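Lmo2184 protein (Listeria monocytogenes serovar 1/2a, PDB 5JOQ) probably binds heme b as the membrane-anchored lipoprotein component that captures substrate for an ABC-type iron transporter. Local coordinates at residues A219-I224 with K250-V255; I37-V42 with L53-I58; D155-N160 with A279-E284. All blocks are in the same frame, centred on the assembly; numbering follows the deposited sequence. Where two conformers were deposited one is given.

The three contacts share no helix or strand. Contact 2 (37-42 with 53-58) is buried and lies on the opposite side of the chain's centre from contact 1 (219-224 with 250-255), their centres 43 Å apart. It is held by main-chain hydrogen bonds between strand 37-39 and the segment that leads into the weak strand 57-58, with aliphatic side chains beside them. Contacts 1 and 3 are partly buried and combine aliphatic packing with polar groups at the more exposed side. In contact 1 the turn leading into a strand meets the start of a short helix, with an Asn-Asp bond and bridging waters, some weakly bound; contact 3 (155-160 with 279-284) has a weak Asn-Glu bond between two nearly parallel helices.

Contact 1: residues A219-I224 with K250-V255; sequences ANPDII and KHFDAV
Ala254 pushes its methyl into a shallow hollow of segment 219-224: CB lies 3.6 Å from Pro221 O and 3.7 Å from Ile224 CG1, with Asp222 O also lining the hollow. Beside it, Ile224 forms the reverse bump. Its CG1 stands anti to the carbonyl carbon (chi1 -60°), and CD1 beyond it enters the notch between Ala254 CB and the Phe252 ring, 3.9 Å from Phe252 CD2. Pro221 meets the same ring atom, its CD lying at the edge near the ring plane, 4.0 Å from Phe252 CD2. On the polar flank, Asn220 ND2 donates to Asp253 OD2 (3.2 Å) from above the carboxylate plane, the amide and carboxylate planes standing 76° apart. One water bridges the segments, donating to Asn220 OD1 and Pro221 O and accepting from Ala254 N (2.9 Å), so it ties the start of helix 253-256 to the turn after helix 213-219. Phe252, the N-cap residue, also packs on Leu216 of helix 213-219 and Leu170 of strand 168-173. Strand 223-227 pairs with strands 168-173 and 260-262; Ile224 packs on Leu172 and Val260, and Val255 also on Val260.

Contact 2: residues I37-V42 with L53-I58; sequences IVATTV and LPLVGI
Ile37 and Val56 are joined through the main chain: Val56 N donates to Ile37 O at 2.9 Å, and Gly57 N adds a weak second bond to that oxygen at 3.4 Å, so one carbonyl is gripped by two successive amides. Ala39 N returns a bond to Gly57 O (2.9 Å). Gly57 thus bonds with its N to Ile37 and with its O to Ala39, the residues either side of Val38, which is the pattern of a parallel bridge; the bond from Val56 N is extra. One water reinforces the end, accepting from Ile37 N and donating to Pro54 O. The apolar contacts are on both sides of the bonded backbones. Leu55 reaches Ile37 CG2 with CD2 (3.9 Å) and Ala39 CB with CD1 (4.0 Å), while Val38 and Val56 cross at about a right angle, CG2 to CG2 at 3.8 Å. Val56 CG2 lies between its own backbone N and carbonyl carbon, which brings it 3.4 Å from Ile37 O. Helix 42-50 connects the strands in a beta-alpha-beta crossover. With strand 37-39 also bonded to 93-97 and strand 57-58 to 73-77, the chemistry implies that this single bridge unites two small sheets, its main-chain polar groups paired within an aliphatic setting.

Contact 3: residues D155-N160 with A279-E284; sequences DQVKSN and ALKEME
Val157 seats its branches against Leu280, which has two conformers; for one of them, Val157 CB lies 3.7 Å from Leu280 CD2, and CG1 is 3.7 Å from Leu280 CG, the two side chains crossing obliquely. Val157 CG1 also comes within 3.8 Å of Glu284 OE1, so this methyl lies between Leu280 CG and a carboxylate oxygen of Glu284. Glu284 has CG anti to the backbone N (chi1 -175°) and an extended chain beyond it, and its carboxylate meets Asn160. There Asn160 ND2 donates to Glu284 OE1 in a nearly straight (172°) but weak bond of 3.4 Å, and Asn160 CB lies 3.4 Å from Glu284 OE2. The axes of segments 155-160 and 279-284 run almost parallel, 14° apart, with a closest approach of 10.3 Å. Helix 140-161 is the long helix that, as in other solute-binding proteins of this class, links the two lobes, and here its C-terminal end lies along helix 276-288. In the second shell, Gln156 NE2 donates to Asn160 OD1 at 2.9 Å one turn along the same helix, which helps fix the asparagine amide with ND2 toward Glu284. Further out, Leu280 rests on Ile154 and on Leu194 of helix 187-194, and Glu284 on Val161.

Contact 1: residues A219-I224 with K250-V255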
loop_
_atom_site.group_PDB
_atom_site.type_symbol
_atom_site.label_atom_id
_atom_site.label_comp_id
_atom_site.label_asym_id
_atom_site.label_seq_id
_atom_site.Cartn_x
_atom_site.Cartn_y
_atom_site.Cartn_z
ATOM N N ALA A 219 -15.787 -26.423 8.763
ATOM C CA ALA A 219 -15.961 -25.923 10.128
ATOM C C ALA A 219 -17.049 -24.855 10.174
ATOM O O ALA A 219 -17.740 -24.700 11.195
ATOM C CB ALA A 219 -14.647 -25.377 10.669
ATOM N N ASN A 220 -17.194 -24.100 9.089
ATOM C CA ASN A 220 -18.304 -23.175 8.873
ATOM C C ASN A 220 -18.325 -22.094 9.961
ATOM O O ASN A 220 -19.241 -22.088 10.792
ATOM C CB ASN A 220 -19.622 -23.973 8.860
ATOM C CG ASN A 220 -20.813 -23.164 8.342
ATOM O OD1 ASN A 220 -20.660 -22.198 7.598
ATOM N ND2 ASN A 220 -22.018 -23.589 8.711
ATOM N N PRO A 221 -17.354 -21.184 10.018
ATOM C CA PRO A 221 -17.405 -20.142 11.056
ATOM C C PRO A 221 -18.653 -19.283 10.907
ATOM O O PRO A 221 -19.103 -18.994 9.797
ATOM C CB PRO A 221 -16.126 -19.316 10.824
ATOM C CG PRO A 221 -15.809 -19.564 9.314
ATOM C CD PRO A 221 -16.174 -21.043 9.135
ATOM N N ASP A 222 -19.223 -18.879 12.041
ATOM C CA ASP A 222 -20.319 -17.909 12.003
ATOM C C ASP A 222 -19.862 -16.592 11.386
ATOM O O ASP A 222 -20.600 -15.943 10.633
ATOM C CB ASP A 222 -20.816 -17.655 13.421
ATOM C CG ASP A 222 -21.515 -18.861 14.022
ATOM O OD1 ASP A 222 -22.257 -19.518 13.287
ATOM O OD2 ASP A 222 -21.299 -19.139 15.221
ATOM N N ILE A 223 -18.652 -16.170 11.718
ATOM C CA ILE A 223 -18.116 -14.860 11.360
ATOM C C ILE A 223 -16.720 -15.028 10.792
ATOM O O ILE A 223 -15.932 -15.833 11.308
ATOM C CB ILE A 223 -18.054 -13.940 12.596
ATOM C CG1 ILE A 223 -19.459 -13.647 13.124
ATOM C CG2 ILE A 223 -17.276 -12.634 12.293
ATOM C CD1 ILE A 223 -19.444 -13.043 14.581
ATOM N N ILE A 224 -16.383 -14.240 9.759
ATOM C CA ILE A 224 -14.995 -14.165 9.292
ATOM C C ILE A 224 -14.498 -12.743 9.506
ATOM O O ILE A 224 -15.209 -11.788 9.175
ATOM C CB ILE A 224 -14.852 -14.579 7.819
ATOM C CG1 ILE A 224 -15.338 -16.035 7.621
ATOM C CG2 ILE A 224 -13.372 -14.376 7.345
ATOM C CD1 ILE A 224 -15.456 -16.436 6.127
ATOM N N LYS A 250 -16.386 -18.215 -1.292
ATOM C CA LYS A 250 -17.762 -17.825 -1.527
ATOM C C LYS A 250 -18.850 -18.770 -1.087
ATOM O O LYS A 250 -19.962 -18.373 -0.933
ATOM C CB LYS A 250 -18.001 -17.303 -2.934
ATOM C CG LYS A 250 -18.169 -18.339 -4.007
ATOM C CD LYS A 250 -18.592 -17.631 -5.274
ATOM C CE LYS A 250 -18.815 -18.573 -6.418
ATOM N NZ LYS A 250 -19.560 -17.865 -7.489
ATOM N N HIS A 251 -18.531 -20.027 -0.918
ATOM C CA HIS A 251 -19.564 -20.942 -0.429
ATOM C C HIS A 251 -19.555 -21.086 1.097
ATOM O O HIS A 251 -20.385 -21.827 1.638
ATOM C CB HIS A 251 -19.432 -22.290 -1.125
ATOM C CG HIS A 251 -19.394 -22.163 -2.628
ATOM N ND1 HIS A 251 -20.537 -22.032 -3.389
ATOM C CD2 HIS A 251 -18.355 -22.090 -3.493
ATOM C CE1 HIS A 251 -20.206 -21.897 -4.659
ATOM N NE2 HIS A 251 -18.886 -21.931 -4.749
ATOM N N PHE A 252 -18.694 -20.351 1.807
ATOM C CA PHE A 252 -18.837 -20.253 3.267
ATOM C C PHE A 252 -20.163 -19.589 3.629
ATOM O O PHE A 252 -20.514 -18.547 3.074
ATOM C CB PHE A 252 -17.725 -19.414 3.876
ATOM C CG PHE A 252 -16.402 -20.133 4.022
ATOM C CD1 PHE A 252 -15.738 -20.627 2.907
ATOM C CD2 PHE A 252 -15.807 -20.247 5.279
ATOM C CE1 PHE A 252 -14.493 -21.273 3.037
ATOM C CE2 PHE A 252 -14.557 -20.883 5.439
ATOM C CZ PHE A 252 -13.897 -21.391 4.322
ATOM N N ASP A 253 -20.855 -20.138 4.633
ATOM C CA ASP A 253 -22.081 -19.490 5.128
ATOM C C ASP A 253 -21.837 -18.046 5.567
ATOM O O ASP A 253 -22.707 -17.183 5.383
ATOM C CB ASP A 253 -22.681 -20.268 6.313
ATOM C CG ASP A 253 -23.476 -21.478 5.887
ATOM O OD1 ASP A 253 -23.561 -21.761 4.691
ATOM O OD2 ASP A 253 -24.047 -22.150 6.761
ATOM N N ALA A 254 -20.697 -17.777 6.209
ATOM C CA ALA A 254 -20.393 -16.407 6.638
ATOM C C ALA A 254 -20.429 -15.438 5.470
ATOM O O ALA A 254 -20.870 -14.289 5.615
ATOM C CB ALA A 254 -19.009 -16.344 7.295
ATOM N N VAL A 255 -19.898 -15.852 4.321
ATOM C CA VAL A 255 -19.993 -14.992 3.139
ATOM C C VAL A 255 -21.450 -14.854 2.699
ATOM O O VAL A 255 -21.954 -13.742 2.489
ATOM C CB VAL A 255 -19.111 -15.531 2.009
ATOM C CG1 VAL A 255 -19.299 -14.667 0.746
ATOM C CG2 VAL A 255 -17.633 -15.535 2.484
HETATM O O HOH W 1 -18.867 -19.877 7.169
HETATM O O HOH W 2 -19.325 -23.063 5.214
HETATM O O HOH W 3 -24.464 -21.747 9.388
#

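Contact 2: residues I37-V42 with L53-I58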
loop_
_atom_site.group_PDB
_atom_site.type_symbol
_atom_site.label_atom_id
_atom_site.label_comp_id
_atom_site.label_asym_id
_atom_site.label_seq_id
_atom_site.Cartn_x
_atom_site.Cartn_y
_atom_site.Cartn_z
ATOM N N ILE A 37 16.870 5.910 26.599
ATOM C CA ILE A 37 16.035 4.843 26.053
ATOM C C ILE A 37 15.658 5.181 24.615
ATOM O O ILE A 37 15.242 6.308 24.334
ATOM C CB ILE A 37 14.762 4.641 26.903
ATOM C CG1 ILE A 37 15.122 4.409 28.374
ATOM C CG2 ILE A 37 13.946 3.486 26.334
ATOM C CD1 ILE A 37 13.893 4.445 29.347
ATOM N N VAL A 38 15.767 4.202 23.714
ATOM C CA VAL A 38 15.236 4.325 22.351
ATOM C C VAL A 38 14.005 3.436 22.217
ATOM O O VAL A 38 14.070 2.230 22.477
ATOM C CB VAL A 38 16.296 3.958 21.302
ATOM C CG1 VAL A 38 15.657 3.881 19.901
ATOM C CG2 VAL A 38 17.392 4.994 21.312
ATOM N N ALA A 39 12.871 4.023 21.841
ATOM C CA ALA A 39 11.670 3.245 21.524
ATOM C C ALA A 39 11.568 3.086 20.014
ATOM O O ALA A 39 11.566 4.093 19.298
ATOM C CB ALA A 39 10.416 3.929 22.058
ATOM N N THR A 40 11.471 1.843 19.518
ATOM C CA THR A 40 11.463 1.639 18.068
ATOM C C THR A 40 10.075 1.398 17.475
ATOM O O THR A 40 9.978 1.151 16.269
ATOM C CB THR A 40 12.362 0.473 17.647
ATOM O OG1 THR A 40 11.805 -0.739 18.160
ATOM C CG2 THR A 40 13.779 0.641 18.198
ATOM N N THR A 41 8.999 1.472 18.262
ATOM C CA THR A 41 7.668 1.370 17.674
ATOM C C THR A 41 6.733 2.404 18.285
ATOM O O THR A 41 6.951 2.895 19.402
ATOM C CB THR A 41 7.042 -0.019 17.863
ATOM O OG1 THR A 41 6.512 -0.114 19.191
ATOM C CG2 THR A 41 8.091 -1.126 17.653
ATOM N N VAL A 42 5.657 2.696 17.541
ATOM C CA VAL A 42 4.647 3.641 18.023
ATOM C C VAL A 42 4.034 3.147 19.333
ATOM O O VAL A 42 3.908 3.904 20.309
ATOM C CB VAL A 42 3.562 3.860 16.954
ATOM C CG1 VAL A 42 2.416 4.685 17.549
ATOM C CG2 VAL A 42 4.141 4.565 15.720
ATOM N N LEU A 53 8.389 8.643 31.031
ATOM C CA LEU A 53 9.805 8.417 30.794
ATOM C C LEU A 53 10.303 9.250 29.617
ATOM O O LEU A 53 9.650 9.281 28.570
ATOM C CB LEU A 53 10.055 6.933 30.510
ATOM C CG LEU A 53 10.002 6.074 31.788
ATOM C CD1 LEU A 53 9.879 4.604 31.441
ATOM C CD2 LEU A 53 11.253 6.350 32.662
ATOM N N PRO A 54 11.455 9.906 29.738
ATOM C CA PRO A 54 12.042 10.573 28.574
ATOM C C PRO A 54 12.650 9.550 27.622
ATOM O O PRO A 54 13.004 8.428 28.006
ATOM C CB PRO A 54 13.107 11.487 29.186
ATOM C CG PRO A 54 13.490 10.828 30.449
ATOM C CD PRO A 54 12.284 10.061 30.947
ATOM N N LEU A 55 12.747 9.945 26.357
ATOM C CA LEU A 55 13.340 9.120 25.308
ATOM C C LEU A 55 14.458 9.889 24.611
ATOM O O LEU A 55 14.369 11.110 24.443
ATOM C CB LEU A 55 12.294 8.713 24.265
ATOM C CG LEU A 55 11.138 7.851 24.774
ATOM C CD1 LEU A 55 10.145 7.633 23.647
ATOM C CD2 LEU A 55 11.654 6.499 25.267
ATOM N N VAL A 56 15.507 9.163 24.188
ATOM C CA VAL A 56 16.483 9.727 23.257
ATOM C C VAL A 56 16.218 9.306 21.810
ATOM O O VAL A 56 16.724 9.956 20.889
ATOM C CB VAL A 56 17.942 9.379 23.654
ATOM C CG1 VAL A 56 18.258 9.924 25.052
ATOM C CG2 VAL A 56 18.203 7.877 23.587
ATOM N N GLY A 57 15.403 8.291 21.604
ATOM C CA GLY A 57 15.069 7.896 20.261
ATOM C C GLY A 57 13.635 7.453 20.098
ATOM O O GLY A 57 13.081 6.804 20.967
ATOM N N ILE A 58 13.059 7.784 18.954
ATOM C CA ILE A 58 11.712 7.390 18.607
ATOM C C ILE A 58 11.720 6.816 17.192
ATOM O O ILE A 58 12.646 7.046 16.447
ATOM C CB ILE A 58 10.701 8.534 18.672
ATOM C CG1 ILE A 58 11.183 9.744 17.868
ATOM C CG2 ILE A 58 10.398 8.902 20.116
ATOM C CD1 ILE A 58 10.105 10.768 17.637
HETATM O O HOH W 4 15.705 8.191 27.643
#

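Contact 3: residues D155-N160 with A279-E284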
loop_
_atom_site.group_PDB
_atom_site.type_symbol
_atom_site.label_atom_id
_atom_site.label_comp_id
_atom_site.label_asym_id
_atom_site.label_seq_id
_atom_site.Cartn_x
_atom_site.Cartn_y
_atom_site.Cartn_z
ATOM N N ASP A 155 -11.991 -6.146 31.835
ATOM C CA ASP A 155 -12.941 -6.818 32.701
ATOM C C ASP A 155 -14.361 -6.454 32.312
ATOM O O ASP A 155 -15.249 -7.278 32.400
ATOM C CB ASP A 155 -12.679 -6.518 34.177
ATOM C CG ASP A 155 -11.534 -7.336 34.750
ATOM O OD1 ASP A 155 -11.030 -8.224 34.051
ATOM O OD2 ASP A 155 -11.152 -7.083 35.902
ATOM N N GLN A 156 -14.570 -5.211 31.899
ATOM C CA GLN A 156 -15.918 -4.780 31.531
ATOM C C GLN A 156 -16.421 -5.518 30.288
ATOM O O GLN A 156 -17.592 -5.931 30.225
ATOM C CB GLN A 156 -15.941 -3.263 31.304
ATOM C CG GLN A 156 -17.331 -2.755 30.894
ATOM C CD GLN A 156 -18.325 -2.895 32.040
ATOM O OE1 GLN A 156 -18.102 -2.344 33.126
ATOM N NE2 GLN A 156 -19.411 -3.663 31.820
ATOM N N VAL A 157 -15.567 -5.670 29.275
ATOM C CA VAL A 157 -15.959 -6.446 28.090
ATOM C C VAL A 157 -16.237 -7.886 28.483
ATOM O O VAL A 157 -17.269 -8.458 28.128
ATOM C CB VAL A 157 -14.875 -6.355 27.000
ATOM C CG1 VAL A 157 -15.266 -7.256 25.778
ATOM C CG2 VAL A 157 -14.745 -4.902 26.569
ATOM N N LYS A 158 -15.345 -8.481 29.272
ATOM C CA LYS A 158 -15.559 -9.863 29.696
ATOM C C LYS A 158 -16.901 -10.022 30.397
ATOM O O LYS A 158 -17.655 -10.957 30.116
ATOM C CB LYS A 158 -14.413 -10.301 30.620
ATOM C CG LYS A 158 -13.104 -10.651 29.904
ATOM C CD LYS A 158 -11.932 -10.808 30.892
ATOM C CE LYS A 158 -11.152 -12.126 30.805
ATOM N NZ LYS A 158 -9.884 -12.049 31.702
ATOM N N SER A 159 -17.222 -9.111 31.307
ATOM C CA SER A 159 -18.476 -9.157 32.017
ATOM C C SER A 159 -19.670 -9.016 31.057
ATOM O O SER A 159 -20.632 -9.724 31.151
ATOM C CB SER A 159 -18.508 -8.046 33.065
ATOM O OG SER A 159 -19.773 -7.949 33.650
ATOM N N ASN A 160 -19.554 -8.110 30.106
ATOM C CA ASN A 160 -20.597 -7.849 29.136
ATOM C C ASN A 160 -20.951 -9.074 28.306
ATOM O O ASN A 160 -22.093 -9.312 28.040
ATOM C CB ASN A 160 -20.124 -6.812 28.119
ATOM C CG ASN A 160 -20.164 -5.391 28.620
ATOM O OD1 ASN A 160 -20.699 -5.093 29.668
ATOM N ND2 ASN A 160 -19.587 -4.500 27.839
ATOM N N ALA A 279 -10.060 -1.390 20.670
ATOM C CA ALA A 279 -10.136 -2.538 19.769
ATOM C C ALA A 279 -11.064 -3.607 20.324
ATOM O O ALA A 279 -11.885 -4.177 19.589
ATOM C CB ALA A 279 -8.742 -3.119 19.543
ATOM N N LEU A 280 -10.954 -3.893 21.622
ATOM C CA LEU A 280 -11.816 -4.908 22.221
ATOM C C LEU A 280 -13.286 -4.496 22.165
ATOM O O LEU A 280 -14.170 -5.340 21.975
ATOM C CB LEU A 280 -11.378 -5.166 23.666
ATOM C CG LEU A 280 -11.948 -6.401 24.337
ATOM C CD1 LEU A 280 -11.610 -7.653 23.536
ATOM C CD2 LEU A 280 -11.423 -6.501 25.794
ATOM N N LYS A 281 -13.578 -3.206 22.336
ATOM C CA LYS A 281 -14.965 -2.750 22.275
ATOM C C LYS A 281 -15.519 -2.846 20.857
ATOM O O LYS A 281 -16.710 -3.137 20.656
ATOM C CB LYS A 281 -15.057 -1.309 22.758
ATOM C CG LYS A 281 -14.800 -1.113 24.241
ATOM C CD LYS A 281 -14.778 0.385 24.647
ATOM C CE LYS A 281 -14.035 0.580 25.992
ATOM N NZ LYS A 281 -13.298 1.888 26.114
ATOM N N GLU A 282 -14.691 -2.515 19.864
ATOM C CA GLU A 282 -15.110 -2.681 18.475
ATOM C C GLU A 282 -15.300 -4.167 18.149
ATOM O O GLU A 282 -16.248 -4.542 17.441
ATOM C CB GLU A 282 -14.078 -2.008 17.562
ATOM C CG GLU A 282 -14.541 -1.709 16.177
ATOM C CD GLU A 282 -15.819 -0.880 16.180
ATOM O OE1 GLU A 282 -15.952 0.089 16.988
ATOM O OE2 GLU A 282 -16.709 -1.259 15.401
ATOM N N MET A 283 -14.454 -5.036 18.719
ATOM C CA MET A 283 -14.612 -6.473 18.509
ATOM C C MET A 283 -15.944 -6.954 19.050
ATOM O O MET A 283 -16.643 -7.742 18.401
ATOM C CB MET A 283 -13.454 -7.236 19.168
ATOM C CG MET A 283 -13.502 -8.739 18.920
ATOM S SD MET A 283 -13.259 -9.208 17.207
ATOM C CE MET A 283 -11.544 -8.692 16.895
ATOM N N GLU A 284 -16.328 -6.468 20.230
ATOM C CA GLU A 284 -17.597 -6.872 20.821
ATOM C C GLU A 284 -18.766 -6.468 19.927
ATOM O O GLU A 284 -19.732 -7.223 19.785
ATOM C CB GLU A 284 -17.727 -6.276 22.230
ATOM C CG GLU A 284 -18.951 -6.741 22.952
ATOM C CD GLU A 284 -19.204 -5.998 24.268
ATOM O OE1 GLU A 284 -18.302 -5.269 24.771
ATOM O OE2 GLU A 284 -20.335 -6.152 24.782
#